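Long-range contacts in phosphoserine phosphatase RsbX (Bacillus subtilis, PDB 3W42), which dephosphorylates phosphoserine in the stressosome protein RsbS and so acts as a negative regulator of sigma-B in the general stress response: residues Val42-Gly47 with Gly87-Ile92; Ile95-Arg100 with Ala143-Gly148; Gln16-Gly21 with Lys188-Tyr193. All coordinates share one frame; numbering follows the deposited sequence.

Contact 1: Val42-Gly47 with Gly87-Ile92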
# COMPACT_ATOMS: atom_id res chain seq x y z
N VAL A 42 -1.29 -1.04 -3.18
CA VAL A 42 -2.43 -1.59 -2.46
C VAL A 42 -3.67 -0.91 -2.98
O VAL A 42 -3.68 0.33 -3.12
CB VAL A 42 -2.29 -1.44 -0.92
CG1 VAL A 42 -3.53 -1.96 -0.21
CG2 VAL A 42 -0.99 -2.15 -0.43
N ALA A 43 -4.73 -1.66 -3.22
CA ALA A 43 -5.97 -1.12 -3.70
C ALA A 43 -7.17 -1.79 -3.06
O ALA A 43 -7.10 -2.97 -2.69
CB ALA A 43 -6.06 -1.27 -5.26
N ASP A 44 -8.25 -1.04 -2.93
CA ASP A 44 -9.51 -1.53 -2.35
C ASP A 44 -10.61 -1.21 -3.35
O ASP A 44 -10.94 -0.05 -3.60
CB ASP A 44 -9.73 -0.84 -0.99
CG ASP A 44 -10.97 -1.30 -0.25
OD1 ASP A 44 -11.78 -2.05 -0.86
OD2 ASP A 44 -11.14 -0.92 0.95
N GLY A 45 -11.18 -2.23 -3.97
CA GLY A 45 -12.20 -2.02 -4.95
C GLY A 45 -13.52 -1.54 -4.36
O GLY A 45 -13.89 -1.89 -3.27
N LEU A 46 -14.18 -0.67 -5.10
CA LEU A 46 -15.53 -0.27 -4.74
C LEU A 46 -16.51 -1.42 -5.04
O LEU A 46 -16.16 -2.39 -5.69
CB LEU A 46 -15.95 1.04 -5.40
CG LEU A 46 -15.50 2.31 -4.65
CD1 LEU A 46 -13.97 2.52 -4.64
CD2 LEU A 46 -16.22 3.53 -5.22
N GLY A 47 -17.69 -1.33 -4.42
CA GLY A 47 -18.58 -2.49 -4.22
C GLY A 47 -17.92 -3.45 -3.26
O GLY A 47 -17.32 -3.07 -2.25
N GLY A 87 -14.44 0.89 -9.84
CA GLY A 87 -13.48 1.83 -9.31
C GLY A 87 -12.77 1.25 -8.15
O GLY A 87 -13.10 0.21 -7.61
N ALA A 88 -11.75 2.00 -7.66
CA ALA A 88 -10.96 1.55 -6.51
C ALA A 88 -10.29 2.71 -5.83
O ALA A 88 -9.94 3.71 -6.52
CB ALA A 88 -9.88 0.54 -6.94
N THR A 89 -10.03 2.62 -4.57
CA THR A 89 -9.06 3.46 -3.91
C THR A 89 -7.69 2.77 -4.02
O THR A 89 -7.62 1.53 -4.04
CB THR A 89 -9.47 3.82 -2.48
OG1 THR A 89 -9.54 2.57 -1.74
CG2 THR A 89 -10.78 4.54 -2.44
N ALA A 90 -6.59 3.53 -4.14
CA ALA A 90 -5.32 2.88 -4.38
C ALA A 90 -4.16 3.81 -4.02
O ALA A 90 -4.28 5.03 -4.10
CB ALA A 90 -5.17 2.53 -5.87
N SER A 91 -3.05 3.19 -3.70
CA SER A 91 -1.79 3.83 -3.37
C SER A 91 -0.68 3.11 -4.02
O SER A 91 -0.63 1.87 -4.02
CB SER A 91 -1.57 3.84 -1.89
OG SER A 91 -2.64 4.59 -1.27
N ILE A 92 0.28 3.86 -4.61
CA ILE A 92 1.40 3.30 -5.33
C ILE A 92 2.69 3.95 -4.82
O ILE A 92 2.79 5.17 -4.71
CB ILE A 92 1.30 3.55 -6.84
CG1 ILE A 92 -0.02 2.95 -7.36
CG2 ILE A 92 2.44 2.84 -7.59
CD1 ILE A 92 -0.24 3.18 -8.89

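Contact 2: Ile95-Arg100 with Ala143-Gly148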
# COMPACT_ATOMS: atom_id res chain seq x y z
N ILE A 95 10.48 2.91 -4.65
CA ILE A 95 11.67 3.21 -3.86
C ILE A 95 12.89 2.91 -4.68
O ILE A 95 13.03 1.85 -5.26
CB ILE A 95 11.71 2.46 -2.53
CG1 ILE A 95 10.41 2.60 -1.76
CG2 ILE A 95 12.96 2.89 -1.79
CD1 ILE A 95 10.34 1.83 -0.42
N ASN A 96 13.84 3.87 -4.72
CA ASN A 96 15.16 3.63 -5.27
C ASN A 96 16.15 3.53 -4.08
O ASN A 96 16.30 4.49 -3.32
CB ASN A 96 15.57 4.79 -6.23
CG ASN A 96 16.93 4.49 -6.78
OD1 ASN A 96 17.94 4.65 -6.12
ND2 ASN A 96 16.96 3.96 -8.05
N PHE A 97 16.75 2.37 -3.93
CA PHE A 97 17.54 2.12 -2.74
C PHE A 97 18.86 2.89 -2.73
O PHE A 97 19.23 3.41 -1.67
CB PHE A 97 17.84 0.64 -2.52
CG PHE A 97 16.59 -0.21 -2.47
CD1 PHE A 97 15.56 0.13 -1.61
CD2 PHE A 97 16.44 -1.37 -3.24
CE1 PHE A 97 14.43 -0.71 -1.52
CE2 PHE A 97 15.34 -2.12 -3.14
CZ PHE A 97 14.35 -1.83 -2.29
N GLU A 98 19.58 2.96 -3.85
CA GLU A 98 20.86 3.67 -3.89
C GLU A 98 20.71 5.14 -3.46
O GLU A 98 21.60 5.68 -2.76
CB GLU A 98 21.47 3.53 -5.27
CG GLU A 98 22.94 4.08 -5.37
CD GLU A 98 23.05 5.51 -5.79
OE1 GLU A 98 22.10 6.04 -6.47
OE2 GLU A 98 24.15 6.07 -5.50
N GLN A 99 19.62 5.79 -3.93
CA GLN A 99 19.38 7.16 -3.64
C GLN A 99 18.66 7.31 -2.31
O GLN A 99 18.44 8.45 -1.84
CB GLN A 99 18.56 7.80 -4.72
CG GLN A 99 19.23 7.88 -6.02
CD GLN A 99 18.47 8.71 -7.08
OE1 GLN A 99 17.42 9.39 -6.85
NE2 GLN A 99 19.01 8.67 -8.26
N ARG A 100 18.15 6.23 -1.70
CA ARG A 100 17.18 6.28 -0.58
C ARG A 100 16.11 7.30 -0.89
O ARG A 100 15.80 8.16 -0.08
CB ARG A 100 17.82 6.49 0.79
CG ARG A 100 18.68 5.31 1.23
CD ARG A 100 18.95 5.35 2.72
NE ARG A 100 19.67 4.19 3.25
CZ ARG A 100 20.98 4.06 3.26
NH1 ARG A 100 21.76 5.06 2.80
NH2 ARG A 100 21.53 2.99 3.73
N ALA A 143 10.60 12.13 -1.83
CA ALA A 143 11.38 12.45 -0.67
C ALA A 143 12.49 11.44 -0.49
O ALA A 143 12.43 10.33 -0.93
CB ALA A 143 10.50 12.55 0.56
N THR A 144 13.48 11.85 0.30
CA THR A 144 14.56 10.97 0.75
C THR A 144 14.16 10.36 2.08
O THR A 144 13.62 11.03 2.93
CB THR A 144 15.83 11.83 0.89
OG1 THR A 144 16.08 12.41 -0.39
CG2 THR A 144 17.06 11.06 1.33
N TYR A 145 14.46 9.11 2.31
CA TYR A 145 14.30 8.45 3.59
C TYR A 145 15.68 8.22 4.20
O TYR A 145 16.66 8.04 3.52
CB TYR A 145 13.47 7.15 3.53
CG TYR A 145 14.12 6.04 2.77
CD1 TYR A 145 14.98 5.14 3.36
CD2 TYR A 145 13.87 5.88 1.41
CE1 TYR A 145 15.56 4.12 2.69
CE2 TYR A 145 14.52 4.84 0.69
CZ TYR A 145 15.32 3.96 1.31
OH TYR A 145 15.88 2.94 0.59
N GLU A 146 15.73 8.12 5.50
CA GLU A 146 16.92 7.74 6.26
C GLU A 146 16.96 6.28 6.56
O GLU A 146 15.91 5.61 6.71
CB GLU A 146 17.05 8.52 7.54
CG GLU A 146 17.24 9.99 7.30
CD GLU A 146 17.70 10.75 8.47
OE1 GLU A 146 16.79 11.01 9.29
OE2 GLU A 146 18.87 11.23 8.52
N LYS A 147 18.17 5.73 6.61
CA LYS A 147 18.31 4.36 6.99
C LYS A 147 17.56 4.09 8.32
O LYS A 147 17.56 4.87 9.26
CB LYS A 147 19.76 3.90 7.06
CG LYS A 147 20.60 4.60 8.10
CD LYS A 147 21.97 3.89 8.26
CE LYS A 147 22.94 4.64 9.18
NZ LYS A 147 23.36 5.92 8.67
N GLY A 148 16.87 2.93 8.38
CA GLY A 148 16.12 2.58 9.53
C GLY A 148 14.65 2.91 9.47
O GLY A 148 13.89 2.53 10.38
O HOH W 1 17.02 10.66 -2.41

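Contact 3: Gln16-Gly21 with Lys188-Tyr193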
# COMPACT_ATOMS: atom_id res chain seq x y z
N GLN A 16 -2.88 -10.20 4.27
CA GLN A 16 -4.22 -9.98 3.77
C GLN A 16 -5.16 -11.00 4.35
O GLN A 16 -4.84 -12.21 4.38
CB GLN A 16 -4.26 -10.07 2.23
CG GLN A 16 -5.64 -9.73 1.68
CD GLN A 16 -5.64 -9.63 0.22
OE1 GLN A 16 -5.77 -10.67 -0.46
NE2 GLN A 16 -5.58 -8.44 -0.32
N LEU A 17 -6.31 -10.58 4.77
CA LEU A 17 -7.37 -11.48 5.23
C LEU A 17 -8.71 -10.93 4.80
O LEU A 17 -8.96 -9.73 4.84
CB LEU A 17 -7.38 -11.66 6.74
CG LEU A 17 -7.88 -13.09 7.10
CD1 LEU A 17 -6.80 -14.18 6.75
CD2 LEU A 17 -8.11 -13.08 8.59
N ASN A 18 -9.58 -11.80 4.34
CA ASN A 18 -10.89 -11.40 3.90
C ASN A 18 -11.79 -11.04 5.08
O ASN A 18 -11.67 -11.57 6.19
CB ASN A 18 -11.59 -12.55 3.13
CG ASN A 18 -10.95 -12.81 1.83
OD1 ASN A 18 -9.89 -12.30 1.46
ND2 ASN A 18 -11.65 -13.67 1.02
N LYS A 19 -12.78 -10.19 4.82
CA LYS A 19 -13.91 -10.00 5.67
C LYS A 19 -14.49 -11.36 6.09
O LYS A 19 -14.54 -12.30 5.28
CB LYS A 19 -15.00 -9.25 4.92
CG LYS A 19 -16.26 -9.01 5.73
CD LYS A 19 -17.23 -8.14 5.01
CE LYS A 19 -18.60 -7.98 5.76
NZ LYS A 19 -19.60 -7.21 4.98
N GLU A 20 -14.95 -11.45 7.33
CA GLU A 20 -15.49 -12.70 7.88
C GLU A 20 -16.57 -13.25 6.96
O GLU A 20 -17.48 -12.55 6.58
CB GLU A 20 -16.10 -12.41 9.25
CG GLU A 20 -16.58 -13.67 9.95
CD GLU A 20 -15.38 -14.54 10.33
OE1 GLU A 20 -14.46 -13.98 10.97
OE2 GLU A 20 -15.38 -15.76 10.04
N GLY A 21 -16.47 -14.52 6.59
CA GLY A 21 -17.49 -15.17 5.81
C GLY A 21 -17.50 -14.86 4.34
O GLY A 21 -18.37 -15.37 3.63
N LYS A 188 -14.05 -7.28 10.18
CA LYS A 188 -15.21 -6.55 9.74
C LYS A 188 -15.14 -6.14 8.23
O LYS A 188 -16.18 -5.96 7.57
CB LYS A 188 -15.35 -5.33 10.63
CG LYS A 188 -16.38 -4.45 10.28
CD LYS A 188 -16.94 -3.84 11.57
CE LYS A 188 -16.69 -4.73 12.86
NZ LYS A 188 -16.90 -6.24 12.72
N ASP A 189 -13.97 -5.98 7.68
CA ASP A 189 -13.77 -5.71 6.28
C ASP A 189 -12.57 -6.55 5.85
O ASP A 189 -11.81 -7.02 6.68
CB ASP A 189 -13.47 -4.19 6.06
CG ASP A 189 -13.43 -3.76 4.59
OD1 ASP A 189 -13.94 -4.51 3.72
OD2 ASP A 189 -12.93 -2.63 4.33
N ASP A 190 -12.36 -6.69 4.53
CA ASP A 190 -11.07 -7.09 4.01
C ASP A 190 -9.99 -6.20 4.60
O ASP A 190 -10.18 -4.97 4.72
CB ASP A 190 -11.06 -6.96 2.50
CG ASP A 190 -12.13 -7.82 1.78
OD1 ASP A 190 -12.41 -8.93 2.26
OD2 ASP A 190 -12.59 -7.37 0.72
N LEU A 191 -8.88 -6.80 4.95
CA LEU A 191 -7.78 -6.07 5.61
C LEU A 191 -6.51 -6.46 4.91
O LEU A 191 -6.13 -7.65 4.91
CB LEU A 191 -7.76 -6.45 7.09
CG LEU A 191 -6.90 -5.64 8.03
CD1 LEU A 191 -7.28 -5.92 9.47
CD2 LEU A 191 -5.44 -5.87 7.84
N THR A 192 -5.79 -5.47 4.34
CA THR A 192 -4.52 -5.64 3.64
C THR A 192 -3.55 -4.65 4.13
O THR A 192 -3.88 -3.45 4.23
CB THR A 192 -4.72 -5.50 2.11
OG1 THR A 192 -5.73 -6.38 1.67
CG2 THR A 192 -3.46 -5.80 1.37
N TYR A 193 -2.32 -5.08 4.40
CA TYR A 193 -1.26 -4.12 4.65
C TYR A 193 0.05 -4.65 4.13
O TYR A 193 0.28 -5.85 4.05
CB TYR A 193 -1.15 -3.69 6.15
CG TYR A 193 -0.90 -4.76 7.16
CD1 TYR A 193 0.36 -5.26 7.40
CD2 TYR A 193 -1.93 -5.24 7.94
CE1 TYR A 193 0.57 -6.23 8.40
CE2 TYR A 193 -1.71 -6.16 8.94
CZ TYR A 193 -0.49 -6.66 9.16
OH TYR A 193 -0.32 -7.59 10.17
O HOH W 2 -10.23 -9.21 7.67

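Contact 1: Val42-Gly47 with Gly87-Ile92
Four main-chain hydrogen bonds tie strand 42-45 to strand 88-92, and a fifth follows just beyond them; the short axes run antiparallel (172°) and approach to 4.5 Å. V42 with S91 and D44 with T89 are the hydrogen-bonded pairs, each bonded in both directions; D44 N reaches T89 O at 2.9 Å in the carbonyl plane, whereas T89 N meets D44 O from above the D44 carbonyl plane. The fifth bond, from L46 N, is nearly straight (170°) and ends on G87 O, 2.9 Å away.

The apolar packing is small-to-small. A43 CB meets A90 CB at 4.0 Å, and helix 49-65 lies over this alanine face, with I59 touching A43, A88 and A90. L46 turns CD1 back over the other strand, 3.7 Å from A88 CA.

D44, T89 and S91 share the opposite face with V42. T89 OG1, between its own N and carbonyl carbon, sits 3.5 Å from D44 CB and bonds to N109; S91 OG bonds to S106 and Y104. D44 CG, anti to the backbone N (chi1 -177°), carries OD2 to the manganese. A metal-binding aspartate at the end of an inner strand, facing the second sheet, is characteristic of the PPM (PP2C-type) phosphatase beta sandwich.

Contact 2: Ile95-Arg100 with Ala143-Gly148
R100 O is held by one conventional hydrogen bond and one CA-H...O contact: Y145 N donates to it over 2.9 Å from above the carbonyl plane, and T144 CA approaches to 3.2 Å. Q99 O accepts from a water that also pairs with T144 OG1, so a second, solvent-mediated link runs beside the direct one.

R100 CB stands over the centre of the Y145 ring, 3.6 Å from the centroid and 14° off the normal, a CH-pi contact; CG and CD continue the extended chain past CE1. The guanidinium is turned nearly perpendicular to the ring (86°), with K147 CB over one of its faces, and NE forms a salt bridge with the C-terminal carboxylate of S199.

Residues 97-100 make the tight turn between the adjacent antiparallel strands 88-96 and 101-107, a beta hairpin of the five-stranded sheet. An Asx motif shapes this turn: N96 OD1 accepts from Q99 N at 3.0 Å.

Y145 CG takes the crowded position between N and carbonyl carbon (chi1 67°), which carries the ring beneath the turn. There I95 CG2 packs at 3.5 Å from Y145 CE2, and Y145 OH reaches the edge of the F97 ring, 3.6 Å from CD1.

Contact 3: Gln16-Gly21 with Lys188-Tyr193
The carboxamide of Q16 receives T192 at its edge: OG1 lies in the amide plane, and NE2 donates to it over 2.9 Å at 161°. The two side chains run side by side, Q16 extended with CG anti to the backbone N (chi1 -175°), so that CG also brushes OG1. D190 OD1 accepts from K19 N, 2.9 Å away, through its anti lone pair. N18 CB flanks the same oxygen, and the N18 amide, whose ND2 bonds to K22 O, is inclined 60° to the carboxylate.

Behind these groups, strands 10-17 and 191-198 pair antiparallel. L17 and L191 form a hydrogen-bonded pair, with L191 N pointing at L17 O nearly along the C=O axis, 2.9 Å away. Q16 and T192 form the next, non-hydrogen-bonded pair, where Q16 CA approaches L191 O. Where the strands part, a water lies within bonding distance of L17 O and D189 O and can donate to either, and the aliphatic chain of K19 lies alongside K188 O, CD at 3.5 Å.

D189 OD2 binds the manganese together with D44 and D156, while D189 OD1 accepts a weak bond from D190 N. D190 OD2 bonds to G26 N and T192 OG1 to D27. With both oxygens of D190 taking backbone N-H groups, the carboxylate is probably stabilised as an anion, and its grip on two loops fixes the chain directly after a metal ligand.

Contacts 1 and 3 belong to different sheets of the sandwich and face each other across the metal site, their centres 14 Å apart. D44 OD2 of contact 1 and D189 OD2 of contact 3 come within 4.2 Å as ligands of the same manganese; the cation, which D156 also binds, probably offsets their like charges. Deeper between the sheets, V42 CG1 packs against T192 CG2, also at 4.2 Å. Contact 2 lies on the other side of the chain's centre, about 26 Å from contact 1 and 31 Å from contact 3 between centres. Strand 88-96 nevertheless connects it with contact 1, running from beside the metal site to the hairpin turn at 97-100.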